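Local coordinates for protein endo-1,4-beta-xylanase C (Paenibacillus barcinonensis, PDB 4XUO) that hydrolyses internal beta-1,4-xylosidic linkages of xylan as a multidomain endoxylanase, of which this chain is a CBM22 xylan-binding domain, at residues Glu94-Asn99 / Gly130-Leu135. Numbering follows the deposited sequence.
Sequences ERRDGN and GSSLLL. Unlike the reference sequence in segment 94-99: Gly-98 (reference Arg).
Glu-94 and Leu-134 form an antiparallel hydrogen-bonded pair where strands 87-96 and 132-139 run side by side in one sheet of this beta-sandwich CBM22 domain. Glu-94 N gives to Leu-134 O at 2.8 Å, and Leu-134 N gives back to Glu-94 O. Next along is Arg-95 with Leu-133, a non-hydrogen-bonded pair. Beyond it Arg-96 N donates to Ser-132 O at 3.1 Å. Ser-131 N donates to Arg-96 O at 2.9 Å. Gly-130 CA lies 2.9 Å from Arg-96 O, leaving little room beside that carbonyl.

Side chains pack on both faces. Beside Leu-133, the CB, CG and CD of Arg-95 run along methyl CD2, with CG 3.8 Å from it. The Arg-95 chain then bends at chi3 (56°), and its NE makes a salt bridge with Asp-105. On the other face Glu-94 and Leu-134 point the same way, and the carboxylate oxygen Glu-94 OE1 lies 3.6 Å from methyl Leu-134 CD2. Glu-94 OE2 is held by Arg-27 and Tyr-104.

The polar side-chain contacts centre on Ser-132. Arg-96 CG is anti to its carbonyl carbon (chi1 -81°), and the extended chain runs alongside Ser-132 OG. Arg-96 NH1 then donates to Ser-132 OG at 3.1 Å. An alanine in place of Ser-132 would probably leave the Arg-96 guanidinium freer to turn and water 1 without its Ser-132 hydroxyl partner. That water bridges the strands: it donates to Glu-94 O and lies 2.7 Å from Ser-132 OG. The same OG sits at the edge of the Arg-96 guanidinium, in its plane.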
loop_
_atom_site.group_PDB
_atom_site.type_symbol
_atom_site.label_atom_id
_atom_site.label_comp_id
_atom_site.label_asym_id
_atom_site.label_seq_id
_atom_site.Cartn_x
_atom_site.Cartn_y
_atom_site.Cartn_z
ATOM N N GLU A 94 -3.520 5.835 7.694
ATOM C CA GLU A 94 -4.573 6.462 8.481
ATOM C C GLU A 94 -4.614 5.760 9.847
ATOM O O GLU A 94 -4.800 4.557 9.917
ATOM C CB GLU A 94 -5.883 6.272 7.728
ATOM C CG GLU A 94 -7.149 6.605 8.478
ATOM C CD GLU A 94 -8.347 6.391 7.575
ATOM O OE1 GLU A 94 -8.819 5.247 7.456
ATOM O OE2 GLU A 94 -8.788 7.360 6.956
ATOM N N ARG A 95 -4.419 6.535 10.923
ATOM C CA ARG A 95 -4.175 6.035 12.282
ATOM C C ARG A 95 -5.176 6.666 13.274
ATOM O O ARG A 95 -5.408 7.865 13.241
ATOM C CB ARG A 95 -2.734 6.384 12.705
ATOM C CG ARG A 95 -2.404 6.054 14.166
ATOM C CD ARG A 95 -0.905 6.093 14.478
ATOM N NE ARG A 95 -0.365 7.389 14.112
ATOM C CZ ARG A 95 -0.407 8.478 14.890
ATOM N NH1 ARG A 95 -0.861 8.434 16.139
ATOM N NH2 ARG A 95 0.046 9.625 14.427
ATOM N N ARG A 96 -5.788 5.866 14.130
ATOM C CA ARG A 96 -6.451 6.420 15.317
ATOM C C ARG A 96 -5.430 6.568 16.416
ATOM O O ARG A 96 -4.823 5.577 16.811
ATOM C CB ARG A 96 -7.534 5.499 15.824
ATOM C CG ARG A 96 -8.812 5.605 15.074
ATOM C CD ARG A 96 -9.877 4.810 15.784
ATOM N NE ARG A 96 -11.170 4.952 15.129
ATOM C CZ ARG A 96 -11.497 4.382 13.974
ATOM N NH1 ARG A 96 -10.627 3.618 13.317
ATOM N NH2 ARG A 96 -12.704 4.568 13.465
ATOM N N ASP A 97 -5.273 7.784 16.932
ATOM C CA ASP A 97 -4.262 8.017 17.966
ATOM C C ASP A 97 -4.796 7.590 19.340
ATOM O O ASP A 97 -5.906 7.071 19.439
ATOM C CB ASP A 97 -3.734 9.458 17.912
ATOM C CG ASP A 97 -4.758 10.504 18.331
ATOM O OD1 ASP A 97 -5.759 10.185 18.988
ATOM O OD2 ASP A 97 -4.523 11.669 18.005
ATOM N N GLY A 98 -3.990 7.780 20.384
ATOM C CA GLY A 98 -4.405 7.537 21.763
ATOM C C GLY A 98 -5.769 8.068 22.208
ATOM O O GLY A 98 -6.420 7.445 23.049
ATOM N N ASN A 99 -6.184 9.207 21.671
ATOM C CA ASN A 99 -7.489 9.799 21.979
ATOM C C ASN A 99 -8.617 9.356 21.023
ATOM O O ASN A 99 -9.721 9.935 21.070
ATOM C CB ASN A 99 -7.391 11.328 21.928
ATOM C CG ASN A 99 -6.362 11.889 22.899
ATOM O OD1 ASN A 99 -5.516 12.711 22.524
ATOM N ND2 ASN A 99 -6.432 11.453 24.158
ATOM N N GLY A 130 -1.714 4.780 19.510
ATOM C CA GLY A 130 -2.837 4.481 18.630
ATOM C C GLY A 130 -3.484 3.114 18.746
ATOM O O GLY A 130 -2.904 2.166 19.301
ATOM N N SER A 131 -4.694 2.999 18.194
ATOM C CA SER A 131 -5.475 1.756 18.304
ATOM C C SER A 131 -5.762 1.015 16.997
ATOM O O SER A 131 -6.020 -0.191 17.020
ATOM C CB SER A 131 -6.821 2.045 18.980
ATOM O OG SER A 131 -7.612 2.952 18.219
ATOM N N SER A 132 -5.763 1.743 15.883
ATOM C CA SER A 132 -6.007 1.191 14.573
ATOM C C SER A 132 -5.074 1.840 13.550
ATOM O O SER A 132 -4.751 3.017 13.659
ATOM C CB SER A 132 -7.475 1.403 14.152
ATOM O OG SER A 132 -7.723 2.741 13.820
ATOM N N LEU A 133 -4.709 1.059 12.532
ATOM C CA LEU A 133 -3.802 1.492 11.431
ATOM C C LEU A 133 -4.335 0.963 10.104
ATOM O O LEU A 133 -4.580 -0.239 9.984
ATOM C CB LEU A 133 -2.415 0.866 11.597
ATOM C CG LEU A 133 -1.686 1.175 12.884
ATOM C CD1 LEU A 133 -0.451 0.276 12.974
ATOM C CD2 LEU A 133 -1.310 2.648 12.933
ATOM N N LEU A 134 -4.503 1.847 9.118
ATOM C CA LEU A 134 -4.920 1.455 7.788
ATOM C C LEU A 134 -3.965 2.031 6.742
ATOM O O LEU A 134 -3.849 3.249 6.592
ATOM C CB LEU A 134 -6.342 1.944 7.523
ATOM C CG LEU A 134 -6.718 1.548 6.103
ATOM C CD1 LEU A 134 -7.179 0.110 6.063
ATOM C CD2 LEU A 134 -7.674 2.532 5.455
ATOM N N LEU A 135 -3.276 1.139 6.038
ATOM C CA LEU A 135 -2.383 1.523 4.919
ATOM C C LEU A 135 -3.201 1.633 3.631
ATOM O O LEU A 135 -4.053 0.797 3.343
ATOM C CB LEU A 135 -1.311 0.437 4.750
ATOM C CG LEU A 135 -0.328 0.625 3.580
ATOM C CD1 LEU A 135 0.511 1.835 3.871
ATOM C CD2 LEU A 135 0.548 -0.628 3.481
HETATM O O HOH W 1 -6.906 3.764 11.457
#